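SusD homolog (PDB 3SGH) probably binds glycans at the cell surface of a gut Bacteroides, as a SusD-like outer-membrane lipoprotein working in nutrient uptake. Local coordinates at residues A251-V256 with R436-T441; S47-A52 with Q413-C418. All blocks are in the same frame, centred on the assembly; numbering follows the deposited sequence. Where two conformers were deposited one is given.

Contact 1 of 2, residues A251-V256 with R436-T441; sequences ANACLV and RIFPAT
Cys254 lies against one face of the Phe438 ring, a sulfur-aromatic contact at the N-terminal end of helix 253-261, where Asn252 serves as N-cap. Followed outward, the cysteine begins with CB, which meets the ring at Phe438 CG, 3.6 Å away. Its SG stands anti to the backbone N (chi1 -178°), which carries it on to Phe438 CD1 at 3.5 Å. Cys254 SG sits 3.9 Å from the centroid of the Phe438 ring and 25° off the normal, while Cys254 CA makes a CH-pi contact over the ring face. The sulfur is also an acceptor: Phe438 N donates to Cys254 SG over 3.5 Å, with a fairly straight N-H...S angle of 163°. An alanine in place of Phe438 removes the ring that covers Cys254 CA, CB and SG, and would probably open a gap beside the first turn of the helix. Tyr387 meets the same ring from the surrounding loops. The cap itself is formed by Asn252 OD1, which takes the Cys254 N-H on an in-plane lone pair at 2.8 Å, and Asn252 ND2 donates to a water, 2.9 Å away, that in turn donates to Phe438 O.

Contact 2 of 2, residues S47-A52 with Q413-C418; sequences SGQVTA and QKWIAC
The indole of Trp415 reaches from helix 403-417 to the backbone of Ser47, where NE1 donates to Ser47 O over 2.7 Å. The N-H...O angle is 156°, and the donor approaches almost in line with the carbonyl (C=O...N 171°), with the oxygen tilted somewhat from the indole plane. Gly48 O lies at the ring edge, 3.8 Å from Trp415 CZ2, and has its own partner in a backbone hydrogen bond with Leu255 of helix 253-261. The contact thus ties the end of a long helix in this SusD-like, largely alpha-helical fold to the turn that leads into strand 50-52. Gln49 runs past the indole in the opposite direction, its amide plane 35° from the ring, and its CG comes within 3.7 Å of Trp415 NE1. At the tip, Gln49 NE2 donates to Cys418 O over 3.0 Å, from above the carbonyl plane of this first residue past the helix. The other half of the amide is also satisfied, since Gln49 OE1 accepts from Asp421 N. Ser47 OG is bonded to both Pro422 O and Trp426 N.

How the contacts relate
Contacts 1 and 2 lie side by side, with centres 9 Å apart, and their segments alternate along the chain: 47-52, 251-256, 413-418, then 436-441. The two earlier segments are joined directly, because strands 50-52 and 249-251 pair antiparallel in a two-stranded sheet, and Leu255 N is probably hydrogen-bonded to Gly48 O at 3.0 Å. Asn252 ND2 likewise reaches Val50 O. Trp415 of contact 2 packs on Cys254, Leu255 and Ile437 of contact 1, so helix 403-417, which supplies one side of contact 2, also lies against contact 1. Three distant regions of the chain, the last supplying both 413-418 and 436-441, therefore meet in one buried region of the SusD-like fold.

Contact 1 of 2, residues A251-V256 with R436-T441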
# COMPACT_ATOMS: atom_id res chain seq x y z
N ALA A 251 -3.91 12.15 10.48
CA ALA A 251 -4.65 10.90 10.51
C ALA A 251 -5.99 11.09 9.75
O ALA A 251 -6.62 12.14 9.81
CB ALA A 251 -4.89 10.48 11.96
N ASN A 252 -6.41 10.06 9.08
CA ASN A 252 -7.65 10.05 8.28
C ASN A 252 -8.83 9.66 9.17
O ASN A 252 -8.76 8.74 10.00
CB ASN A 252 -7.47 9.08 7.10
CG ASN A 252 -8.59 9.13 6.09
OD1 ASN A 252 -9.77 9.01 6.43
ND2 ASN A 252 -8.22 9.21 4.82
N ALA A 253 -9.92 10.42 9.02
CA ALA A 253 -11.18 10.18 9.69
C ALA A 253 -11.61 8.73 9.68
O ALA A 253 -12.19 8.22 10.63
CB ALA A 253 -12.26 11.01 8.95
N CYS A 254 -11.38 8.07 8.55
CA CYS A 254 -11.86 6.72 8.32
C CYS A 254 -11.20 5.66 9.24
O CYS A 254 -11.89 5.07 10.04
CB CYS A 254 -11.66 6.36 6.85
SG CYS A 254 -12.28 4.74 6.40
N LEU A 255 -9.87 5.49 9.17
CA LEU A 255 -9.22 4.55 10.05
C LEU A 255 -9.45 4.89 11.54
O LEU A 255 -9.73 4.00 12.34
CB LEU A 255 -7.71 4.48 9.78
CG LEU A 255 -6.95 3.44 10.61
CD1 LEU A 255 -7.46 2.03 10.35
CD2 LEU A 255 -5.41 3.58 10.36
N VAL A 256 -9.35 6.16 11.90
CA VAL A 256 -9.52 6.57 13.31
C VAL A 256 -10.94 6.20 13.79
O VAL A 256 -11.12 5.68 14.88
CB VAL A 256 -9.24 8.09 13.52
CG1 VAL A 256 -9.53 8.49 14.96
CG2 VAL A 256 -7.76 8.43 13.09
N ARG A 436 -14.41 -0.61 3.78
CA ARG A 436 -15.30 0.41 3.27
C ARG A 436 -14.76 1.81 3.55
O ARG A 436 -15.22 2.54 4.45
CB ARG A 436 -16.71 0.24 3.82
CG ARG A 436 -17.26 -1.18 3.69
CD ARG A 436 -18.68 -1.22 4.15
NE ARG A 436 -19.16 -2.59 4.34
CZ ARG A 436 -20.22 -3.13 3.74
NH1 ARG A 436 -20.96 -2.43 2.89
NH2 ARG A 436 -20.56 -4.38 4.01
N ILE A 437 -13.79 2.19 2.73
CA ILE A 437 -13.07 3.47 2.86
C ILE A 437 -13.99 4.65 2.61
O ILE A 437 -14.75 4.67 1.61
CB ILE A 437 -11.89 3.55 1.87
CG1 ILE A 437 -10.90 2.42 2.12
CG2 ILE A 437 -11.20 4.89 1.95
CD1 ILE A 437 -10.51 2.29 3.61
N PHE A 438 -13.97 5.62 3.50
CA PHE A 438 -14.80 6.80 3.34
C PHE A 438 -14.44 7.57 2.06
O PHE A 438 -13.29 8.00 1.90
CB PHE A 438 -14.61 7.77 4.49
CG PHE A 438 -15.00 7.27 5.85
CD1 PHE A 438 -15.56 6.03 6.07
CD2 PHE A 438 -14.89 8.15 6.93
CE1 PHE A 438 -15.91 5.64 7.39
CE2 PHE A 438 -15.25 7.79 8.19
CZ PHE A 438 -15.76 6.55 8.44
N PRO A 439 -15.42 7.80 1.18
CA PRO A 439 -15.15 8.57 -0.04
C PRO A 439 -15.09 10.06 0.28
O PRO A 439 -15.44 10.47 1.38
CB PRO A 439 -16.38 8.31 -0.89
CG PRO A 439 -17.48 8.18 0.11
CD PRO A 439 -16.85 7.40 1.27
N ALA A 440 -14.66 10.85 -0.70
CA ALA A 440 -14.76 12.29 -0.65
C ALA A 440 -16.23 12.69 -0.41
O ALA A 440 -17.16 11.96 -0.80
CB ALA A 440 -14.24 12.87 -1.97
N THR A 441 -16.42 13.88 0.16
CA THR A 441 -17.75 14.48 0.24
C THR A 441 -18.35 14.70 -1.17
O THR A 441 -19.57 14.68 -1.34
CB THR A 441 -17.77 15.79 1.05
OG1 THR A 441 -16.84 16.74 0.46
CG2 THR A 441 -17.45 15.51 2.53
O HOH W 1 -10.28 8.32 2.91

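Contact 2 of 2, residues S47-A52 with Q413-C418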
# COMPACT_ATOMS: atom_id res chain seq x y z
N SER A 47 -6.66 5.05 0.60
CA SER A 47 -6.58 3.93 1.50
C SER A 47 -7.12 4.20 2.91
O SER A 47 -7.09 3.27 3.75
CB SER A 47 -5.13 3.40 1.61
OG SER A 47 -4.70 2.87 0.37
N GLY A 48 -7.55 5.43 3.19
CA GLY A 48 -8.33 5.70 4.42
C GLY A 48 -7.57 5.84 5.72
O GLY A 48 -8.20 5.89 6.77
N GLN A 49 -6.23 5.90 5.66
CA GLN A 49 -5.38 5.96 6.87
C GLN A 49 -4.74 7.33 7.13
O GLN A 49 -4.66 7.79 8.28
CB GLN A 49 -4.26 4.92 6.80
CG GLN A 49 -4.66 3.53 6.44
CD GLN A 49 -3.54 2.53 6.68
OE1 GLN A 49 -2.41 2.81 6.38
NE2 GLN A 49 -3.88 1.37 7.25
N VAL A 50 -4.33 8.00 6.06
CA VAL A 50 -3.82 9.38 6.10
C VAL A 50 -4.68 10.34 5.29
O VAL A 50 -5.38 9.93 4.34
CB VAL A 50 -2.36 9.44 5.59
CG1 VAL A 50 -1.55 8.28 6.23
CG2 VAL A 50 -2.32 9.32 4.06
N THR A 51 -4.69 11.59 5.70
CA THR A 51 -5.38 12.66 4.97
C THR A 51 -4.37 13.77 4.66
O THR A 51 -3.68 14.21 5.54
CB THR A 51 -6.57 13.22 5.76
OG1 THR A 51 -7.58 12.21 5.82
CG2 THR A 51 -7.15 14.48 5.09
N ALA A 52 -4.28 14.17 3.39
CA ALA A 52 -3.51 15.36 3.01
C ALA A 52 -4.29 16.64 3.36
O ALA A 52 -5.40 16.85 2.89
CB ALA A 52 -3.17 15.29 1.50
N GLN A 413 -9.55 -6.02 9.52
CA GLN A 413 -8.42 -6.17 10.45
C GLN A 413 -7.07 -6.13 9.70
O GLN A 413 -6.10 -5.59 10.19
CB GLN A 413 -8.54 -7.42 11.31
CG GLN A 413 -9.64 -7.32 12.32
CD GLN A 413 -9.35 -6.26 13.40
OE1 GLN A 413 -8.23 -6.05 13.74
NE2 GLN A 413 -10.38 -5.59 13.89
N LYS A 414 -7.04 -6.66 8.48
CA LYS A 414 -5.81 -6.55 7.70
C LYS A 414 -5.45 -5.09 7.46
O LYS A 414 -4.26 -4.68 7.54
CB LYS A 414 -5.96 -7.27 6.37
CG LYS A 414 -4.76 -7.13 5.44
CD LYS A 414 -5.13 -7.73 4.06
CE LYS A 414 -4.10 -7.55 3.00
NZ LYS A 414 -4.61 -7.94 1.66
N TRP A 415 -6.47 -4.30 7.12
CA TRP A 415 -6.31 -2.89 6.81
C TRP A 415 -5.85 -2.10 8.04
O TRP A 415 -4.93 -1.28 7.94
CB TRP A 415 -7.62 -2.36 6.25
CG TRP A 415 -7.72 -0.88 6.18
CD1 TRP A 415 -7.00 -0.04 5.38
CD2 TRP A 415 -8.67 -0.09 6.87
NE1 TRP A 415 -7.47 1.25 5.54
CE2 TRP A 415 -8.48 1.24 6.48
CE3 TRP A 415 -9.67 -0.37 7.81
CZ2 TRP A 415 -9.24 2.27 7.00
CZ3 TRP A 415 -10.45 0.65 8.27
CH2 TRP A 415 -10.23 1.94 7.88
N ILE A 416 -6.38 -2.45 9.21
CA ILE A 416 -5.96 -1.80 10.44
C ILE A 416 -4.52 -2.18 10.76
O ILE A 416 -3.71 -1.33 11.11
CB ILE A 416 -6.86 -2.19 11.64
CG1 ILE A 416 -8.22 -1.59 11.42
CG2 ILE A 416 -6.28 -1.67 12.98
CD1 ILE A 416 -9.32 -2.15 12.43
N ALA A 417 -4.17 -3.44 10.52
CA ALA A 417 -2.84 -3.97 10.83
C ALA A 417 -1.73 -3.36 9.93
O ALA A 417 -0.63 -3.06 10.42
CB ALA A 417 -2.79 -5.48 10.74
N CYS A 418 -2.01 -3.25 8.62
CA CYS A 418 -1.00 -2.80 7.67
C CYS A 418 -1.03 -1.29 7.67
O CYS A 418 -1.68 -0.69 6.84
CB CYS A 418 -1.29 -3.38 6.29
SG CYS A 418 -1.13 -5.24 6.31